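Local coordinates for phenazine biosynthesis protein, PhzF family (PDB 3EDN) that belongs to the PhzF family of phenazine biosynthesis proteins, with a diaminopimelate epimerase-like fold, and is probably an isomerase-like enzyme, at residues A[105-109]-A[118-122]; A[124-128]-A[280-284]. All blocks are in the same frame, centred on the assembly; numbering follows the deposited sequence.

Contact 1 of 2, residues A[105-109]-A[118-122]; sequences LPIQI and FIKMR
Gln108 and Lys120 face each other as the antiparallel hydrogen-bonded pair of this beta hairpin. Gln108 N donates a hydrogen bond to Lys120 O at 3.0 Å, and Lys120 N returns the bond to Gln108 O at 2.9 Å. Both are nearly straight, with N-H...O angles of 167° and 160°, and each donor lies in the plane of the carbonyl it meets. Toward Arg122 the direct ladder gives way to a water, which donates to Pro106 O at 2.7 Å and accepts from Arg122 N at 3.0 Å, bridging the two backbones where the strands diverge.

On the face that carries Gln108 and Lys120, the side chains meet near their roots, CB of Gln108 lying 4.0 Å from CB of Lys120. The lysine chain then runs out fully extended to a cation-pi contact with Tyr271, while the glutamine bends at chi2 (-58°) and its end leads away from the other strand.

The other face is apolar. Ile107 and Ile119 touch through their branch methyls, CG2 to CG2 at 3.6 Å; in both residues that methyl stands anti to the backbone N, a placement that turns the two toward each other. Ile109 lies side by side with Ile119, whose CD1 rests against its CG1 and CG2. At the other end CD1 of Ile107 reaches CB of the selenomethionine Met121 at 3.9 Å. Helix 74-86 covers this face, with Ile81 on Ile119 and Val78 on Met121.

The hairpin is therefore two-sided: an oily surface buried under a helix, and a polar one whose long side chains lead away from the strand pair.

Contact 2 of 2, residues A[124-128]-A[280-284]; sequences TAPQF and KLQID
Lys280 reaches Pro126 because its chain bends twice, at chi2 (-81°) and again at chi4 (86°). These turns carry the ammonium group round to the proline carbonyl, where NZ donates to Pro126 O at 3.1 Å from 22° off the carbonyl plane. The aliphatic part follows the same path: CD of Lys280 passes 3.6 Å from Pro126 O, and CB sits 4.0 Å from CB of Ala125. The lysine also passes across the Gln127 side chain, with NZ 4.0 Å from CG of Gln127.

Pro126 buries more surface in the contact than any other residue. Its CD comes within 3.2 Å of Leu281 O, and its ring and the Ile283 side chain cross obliquely, CD of Pro126 lying 3.9 Å from CG1 of Ile283. CG of Pro126 also packs on CB of Leu281. The ring thus rests on both Leu281 and Ile283, while its carbonyl takes the bond from the exposed lysine.

Ala238 of helix 230-244 touches both Pro126 and Ile283, and Val270 and Val272 of strand 266-273 lie against Ile283. The contact thereby joins the approach to strand 127-130 to the start of strand 282-298.

In the fold
Contact 1 ties together sequence neighbours, the two strands of one hairpin, whereas contact 2 brings together segments more than 150 residues apart. Each is partly buried, with apolar residues under a helix and polar ones toward the surface, but the helices differ: 74-86 for contact 1, 230-244 for contact 2. Paired backbone bonds dominate the first; a single lysine-to-carbonyl bond and proline packing carry the second. Strand 117-122 pairs antiparallel with strand 282-298, and there the two contacts meet: in one of its two conformers Arg122 forms a salt bridge, NE to Asp284 OD1 at 2.8 Å. Strand 282-298 thus takes part in contact 2 and pairs with one strand of contact 1.

Contact 1 of 2, residues A[105-109]-A[118-122]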
ATOM      1  N   LEU A 105      -4.966  -9.717 -15.859  1.00 16.90           N
ATOM      2  CA  LEU A 105      -6.251  -9.933 -16.542  1.00 16.47           C
ATOM      3  C   LEU A 105      -6.296  -9.240 -17.892  1.00 16.23           C
ATOM      4  O   LEU A 105      -6.138  -8.034 -17.971  1.00 14.94           O
ATOM      5  CB  LEU A 105      -7.400  -9.372 -15.698  1.00 18.04           C
ATOM      6  CG  LEU A 105      -7.520  -9.797 -14.241  1.00 19.02           C
ATOM      7  CD1 LEU A 105      -8.737  -9.097 -13.644  1.00 20.53           C
ATOM      8  CD2 LEU A 105      -7.624 -11.316 -14.109  1.00 20.15           C
ATOM      9  N   PRO A 106      -6.515  -9.992 -18.968  1.00 15.56           N
ATOM     10  CA  PRO A 106      -6.799  -9.371 -20.251  1.00 14.90           C
ATOM     11  C   PRO A 106      -8.262  -8.931 -20.315  1.00 14.54           C
ATOM     12  O   PRO A 106      -9.172  -9.727 -20.035  1.00 15.37           O
ATOM     13  CB  PRO A 106      -6.576 -10.503 -21.265  1.00 15.87           C
ATOM     14  CG  PRO A 106      -6.097 -11.660 -20.496  1.00 17.01           C
ATOM     15  CD  PRO A 106      -6.451 -11.453 -19.060  1.00 15.64           C
ATOM     16  N   ILE A 107      -8.477  -7.683 -20.713  1.00 13.30           N
ATOM     17  CA  ILE A 107      -9.798  -7.072 -20.812  1.00 12.91           C
ATOM     18  C   ILE A 107     -10.044  -6.621 -22.232  1.00 12.79           C
ATOM     19  O   ILE A 107      -9.143  -6.066 -22.860  1.00 14.52           O
ATOM     20  CB  ILE A 107      -9.857  -5.809 -19.913  1.00 14.27           C
ATOM     21  CG1 ILE A 107      -9.541  -6.168 -18.461  1.00 15.60           C
ATOM     22  CG2 ILE A 107     -11.178  -5.036 -20.083  1.00 15.13           C
ATOM     23  CD1 ILE A 107     -10.426  -7.225 -17.841  1.00 15.10           C
ATOM     24  N   GLN A 108     -11.245  -6.872 -22.760  1.00 11.50           N
ATOM     25  CA  GLN A 108     -11.621  -6.342 -24.070  1.00 12.75           C
ATOM     26  C   GLN A 108     -12.611  -5.215 -23.881  1.00 13.20           C
ATOM     27  O   GLN A 108     -13.494  -5.291 -23.044  1.00 14.41           O
ATOM     28  CB  GLN A 108     -12.280  -7.421 -24.925  1.00 14.87           C
ATOM     29  CG  GLN A 108     -11.605  -8.759 -24.839  1.00 17.88           C
ATOM     30  CD  GLN A 108     -10.158  -8.689 -25.239  1.00 20.26           C
ATOM     31  OE1 GLN A 108      -9.800  -7.993 -26.196  1.00 22.17           O
ATOM     32  NE2 GLN A 108      -9.309  -9.412 -24.517  1.00 20.09           N
ATOM     33  N   ILE A 109     -12.468  -4.176 -24.687  1.00 12.55           N
ATOM     34  CA  ILE A 109     -13.351  -3.034 -24.627  1.00 13.73           C
ATOM     35  C   ILE A 109     -14.043  -2.930 -25.969  1.00 15.15           C
ATOM     36  O   ILE A 109     -13.382  -2.797 -27.010  1.00 15.85           O
ATOM     37  CB  ILE A 109     -12.567  -1.744 -24.329  1.00 14.00           C
ATOM     38  CG1 ILE A 109     -11.777  -1.919 -23.029  1.00 15.14           C
ATOM     39  CG2 ILE A 109     -13.534  -0.552 -24.283  1.00 14.23           C
ATOM     40  CD1 ILE A 109     -10.741  -0.834 -22.751  1.00 15.57           C
ATOM     41  N   PHE A 118     -18.913  -1.733 -23.669  1.00 12.48           N
ATOM     42  CA  PHE A 118     -18.962  -2.949 -22.874  1.00 13.54           C
ATOM     43  C   PHE A 118     -17.556  -3.407 -22.526  1.00 12.51           C
ATOM     44  O   PHE A 118     -16.640  -3.305 -23.340  1.00 14.30           O
ATOM     45  CB  PHE A 118     -19.681  -4.049 -23.679  1.00 15.25           C
ATOM     46  CG  PHE A 118     -21.149  -4.137 -23.397  1.00 16.93           C
ATOM     47  CD1 PHE A 118     -22.011  -3.081 -23.694  1.00 17.81           C
ATOM     48  CD2 PHE A 118     -21.670  -5.267 -22.794  1.00 18.39           C
ATOM     49  CE1 PHE A 118     -23.374  -3.185 -23.395  1.00 18.11           C
ATOM     50  CE2 PHE A 118     -23.007  -5.368 -22.510  1.00 18.21           C
ATOM     51  CZ  PHE A 118     -23.858  -4.334 -22.801  1.00 17.94           C
ATOM     52  N   ILE A 119     -17.395  -3.907 -21.310  1.00 10.75           N
ATOM     53  CA  ILE A 119     -16.109  -4.385 -20.798  1.00 10.28           C
ATOM     54  C   ILE A 119     -16.242  -5.895 -20.626  1.00 10.43           C
ATOM     55  O   ILE A 119     -17.136  -6.361 -19.900  1.00 10.73           O
ATOM     56  CB  ILE A 119     -15.799  -3.779 -19.413  1.00  9.73           C
ATOM     57  CG1 ILE A 119     -15.910  -2.248 -19.458  1.00 10.27           C
ATOM     58  CG2 ILE A 119     -14.444  -4.232 -18.916  1.00  9.14           C
ATOM     59  CD1 ILE A 119     -15.119  -1.581 -20.567  1.00 11.06           C
ATOM     60  N   LYS A 120     -15.341  -6.643 -21.261  1.00  9.63           N
ATOM     61  CA  LYS A 120     -15.450  -8.104 -21.349  1.00 11.02           C
ATOM     62  C   LYS A 120     -14.258  -8.746 -20.664  1.00 10.63           C
ATOM     63  O   LYS A 120     -13.122  -8.314 -20.852  1.00 11.33           O
ATOM     64  CB  LYS A 120     -15.510  -8.524 -22.819  1.00 10.95           C
ATOM     65  CG  LYS A 120     -15.707 -10.014 -23.059  1.00 12.61           C
ATOM     66  CD  LYS A 120     -15.820 -10.272 -24.571  1.00 13.91           C
ATOM     67  CE  LYS A 120     -15.912 -11.751 -24.890  1.00 15.21           C
ATOM     68  NZ  LYS A 120     -15.920 -11.967 -26.377  1.00 18.08           N
HETATM   69  N   MSE A 121     -14.499  -9.784 -19.872  1.00 11.15           N
HETATM   70  CA  MSE A 121     -13.404 -10.455 -19.176  1.00 14.42           C
HETATM   71  C   MSE A 121     -13.649 -11.955 -19.137  1.00 12.55           C
HETATM   72  O   MSE A 121     -14.778 -12.406 -19.303  1.00 11.30           O
HETATM   73  CB  MSE A 121     -13.219  -9.905 -17.761  1.00 17.21           C
HETATM   74  CG  MSE A 121     -14.406 -10.059 -16.849  1.00 19.12           C
HETATM   75 SE   MSE A 121     -14.414  -8.689 -15.415  0.75 21.55          SE
HETATM   76  CE  MSE A 121     -14.266  -7.131 -16.557  1.00 22.87           C
ATOM     77  N   ARG A 122     -12.574 -12.713 -18.941  1.00 13.12           N
ATOM     78  CA  ARG A 122     -12.636 -14.171 -18.872  0.50 13.49           C
ATOM     79  C   ARG A 122     -12.875 -14.638 -17.447  1.00 13.92           C
ATOM     80  O   ARG A 122     -12.267 -14.119 -16.501  1.00 15.33           O
ATOM     81  CB  ARG A 122     -11.314 -14.762 -19.371  0.50 14.20           C
ATOM     82  CG  ARG A 122     -11.190 -16.285 -19.257  0.50 15.03           C
ATOM     83  CD  ARG A 122     -11.916 -17.012 -20.393  0.50 16.17           C
ATOM     84  NE  ARG A 122     -11.557 -16.456 -21.696  0.50 17.52           N
ATOM     85  CZ  ARG A 122     -10.428 -16.725 -22.349  0.50 18.23           C
ATOM     86  NH1 ARG A 122      -9.536 -17.567 -21.838  0.50 19.08           N
ATOM     87  NH2 ARG A 122     -10.193 -16.158 -23.527  0.50 18.45           N
TER
HETATM   88  O   HOH W   1      -9.959 -11.535 -18.203  1.00 19.32           O

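Contact 2 of 2, residues A[124-128]-A[280-284]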
ATOM      1  N   THR A 124     -13.155 -18.249 -14.802  1.00 14.01           N
ATOM      2  CA  THR A 124     -12.567 -19.576 -14.671  1.00 14.83           C
ATOM      3  C   THR A 124     -13.497 -20.615 -15.300  1.00 14.58           C
ATOM      4  O   THR A 124     -14.724 -20.468 -15.261  1.00 12.85           O
ATOM      5  CB  THR A 124     -12.307 -19.903 -13.187  1.00 15.45           C
ATOM      6  OG1 THR A 124     -11.516 -18.857 -12.608  1.00 17.49           O
ATOM      7  CG2 THR A 124     -11.563 -21.218 -13.045  1.00 15.99           C
ATOM      8  N   ALA A 125     -12.918 -21.659 -15.895  1.00 15.22           N
ATOM      9  CA  ALA A 125     -13.712 -22.692 -16.541  1.00 15.07           C
ATOM     10  C   ALA A 125     -14.754 -23.274 -15.593  1.00 15.56           C
ATOM     11  O   ALA A 125     -14.467 -23.502 -14.417  1.00 15.66           O
ATOM     12  CB  ALA A 125     -12.817 -23.805 -17.094  1.00 16.46           C
ATOM     13  N   PRO A 126     -15.980 -23.496 -16.089  1.00 14.98           N
ATOM     14  CA  PRO A 126     -17.044 -23.915 -15.165  1.00 15.56           C
ATOM     15  C   PRO A 126     -16.902 -25.314 -14.553  1.00 15.64           C
ATOM     16  O   PRO A 126     -16.422 -26.256 -15.211  1.00 17.36           O
ATOM     17  CB  PRO A 126     -18.312 -23.836 -16.030  1.00 15.85           C
ATOM     18  CG  PRO A 126     -17.823 -23.934 -17.432  1.00 15.69           C
ATOM     19  CD  PRO A 126     -16.456 -23.358 -17.477  1.00 15.97           C
ATOM     20  N   GLN A 127     -17.341 -25.419 -13.303  1.00 15.09           N
ATOM     21  CA  GLN A 127     -17.465 -26.682 -12.587  1.00 14.69           C
ATOM     22  C   GLN A 127     -18.888 -26.797 -12.067  1.00 14.09           C
ATOM     23  O   GLN A 127     -19.452 -25.825 -11.558  1.00 12.83           O
ATOM     24  CB  GLN A 127     -16.527 -26.703 -11.386  1.00 16.30           C
ATOM     25  CG  GLN A 127     -15.073 -26.514 -11.719  1.00 19.34           C
ATOM     26  CD  GLN A 127     -14.259 -26.424 -10.455  1.00 20.79           C
ATOM     27  OE1 GLN A 127     -14.052 -27.428  -9.780  1.00 22.28           O
ATOM     28  NE2 GLN A 127     -13.840 -25.212 -10.093  1.00 22.15           N
ATOM     29  N   PHE A 128     -19.459 -27.996 -12.176  1.00 13.91           N
ATOM     30  CA  PHE A 128     -20.767 -28.299 -11.596  1.00 13.89           C
ATOM     31  C   PHE A 128     -20.710 -29.527 -10.689  1.00 15.00           C
ATOM     32  O   PHE A 128     -19.934 -30.453 -10.942  1.00 16.07           O
ATOM     33  CB  PHE A 128     -21.781 -28.583 -12.704  1.00 13.66           C
ATOM     34  CG  PHE A 128     -22.114 -27.388 -13.562  1.00 13.33           C
ATOM     35  CD1 PHE A 128     -22.947 -26.382 -13.094  1.00 12.98           C
ATOM     36  CD2 PHE A 128     -21.613 -27.296 -14.846  1.00 13.24           C
ATOM     37  CE1 PHE A 128     -23.252 -25.277 -13.884  1.00 12.64           C
ATOM     38  CE2 PHE A 128     -21.912 -26.202 -15.658  1.00 13.47           C
ATOM     39  CZ  PHE A 128     -22.732 -25.185 -15.176  1.00 13.67           C
ATOM     40  N   LYS A 280     -13.277 -28.139 -21.239  1.00 15.98           N
ATOM     41  CA  LYS A 280     -14.416 -27.457 -20.639  1.00 15.87           C
ATOM     42  C   LYS A 280     -14.840 -26.298 -21.523  1.00 14.86           C
ATOM     43  O   LYS A 280     -14.086 -25.844 -22.390  1.00 14.55           O
ATOM     44  CB  LYS A 280     -14.053 -26.904 -19.250  1.00 18.12           C
ATOM     45  CG  LYS A 280     -13.746 -27.963 -18.178  1.00 19.10           C
ATOM     46  CD  LYS A 280     -15.000 -28.556 -17.561  1.00 21.41           C
ATOM     47  CE  LYS A 280     -14.680 -29.483 -16.366  1.00 20.47           C
ATOM     48  NZ  LYS A 280     -14.560 -28.722 -15.064  1.00 21.96           N
ATOM     49  N   LEU A 281     -16.039 -25.794 -21.276  1.00 12.90           N
ATOM     50  CA  LEU A 281     -16.471 -24.560 -21.922  1.00 12.08           C
ATOM     51  C   LEU A 281     -15.591 -23.407 -21.454  1.00 12.41           C
ATOM     52  O   LEU A 281     -15.012 -23.438 -20.358  1.00 12.80           O
ATOM     53  CB  LEU A 281     -17.949 -24.259 -21.620  1.00 12.33           C
ATOM     54  CG  LEU A 281     -18.989 -25.299 -22.060  1.00 12.47           C
ATOM     55  CD1 LEU A 281     -20.362 -25.007 -21.487  1.00 13.32           C
ATOM     56  CD2 LEU A 281     -19.073 -25.377 -23.573  1.00 12.41           C
ATOM     57  N   GLN A 282     -15.463 -22.407 -22.318  1.00 11.95           N
ATOM     58  CA  GLN A 282     -14.808 -21.156 -21.940  1.00 12.69           C
ATOM     59  C   GLN A 282     -15.914 -20.152 -21.692  1.00 11.51           C
ATOM     60  O   GLN A 282     -16.852 -20.050 -22.484  1.00 11.03           O
ATOM     61  CB  GLN A 282     -13.907 -20.668 -23.069  1.00 15.24           C
ATOM     62  CG  GLN A 282     -13.341 -19.287 -22.854  1.00 19.32           C
ATOM     63  CD  GLN A 282     -12.528 -18.816 -24.032  1.00 22.26           C
ATOM     64  OE1 GLN A 282     -11.610 -19.507 -24.481  1.00 23.78           O
ATOM     65  NE2 GLN A 282     -12.849 -17.626 -24.539  1.00 23.45           N
ATOM     66  N   ILE A 283     -15.826 -19.436 -20.572  1.00  9.09           N
ATOM     67  CA  ILE A 283     -16.862 -18.468 -20.188  1.00  9.76           C
ATOM     68  C   ILE A 283     -16.259 -17.087 -20.089  1.00  9.39           C
ATOM     69  O   ILE A 283     -15.290 -16.882 -19.357  1.00 10.48           O
ATOM     70  CB  ILE A 283     -17.530 -18.834 -18.837  1.00 10.33           C
ATOM     71  CG1 ILE A 283     -18.228 -20.197 -18.932  1.00 11.99           C
ATOM     72  CG2 ILE A 283     -18.521 -17.734 -18.399  1.00 11.50           C
ATOM     73  CD1 ILE A 283     -19.411 -20.211 -19.885  1.00 13.50           C
ATOM     74  N   ASP A 284     -16.817 -16.158 -20.855  1.00  9.78           N
ATOM     75  CA  ASP A 284     -16.536 -14.732 -20.672  1.00 10.13           C
ATOM     76  C   ASP A 284     -17.808 -14.013 -20.251  1.00 10.02           C
ATOM     77  O   ASP A 284     -18.917 -14.408 -20.595  1.00 10.26           O
ATOM     78  CB  ASP A 284     -16.054 -14.098 -21.981  1.00 12.71           C
ATOM     79  CG  ASP A 284     -14.837 -14.812 -22.578  1.00 15.31           C
ATOM     80  OD1 ASP A 284     -13.734 -14.711 -22.012  1.00 16.91           O
ATOM     81  OD2 ASP A 284     -14.974 -15.460 -23.646  1.00 17.42           O
TER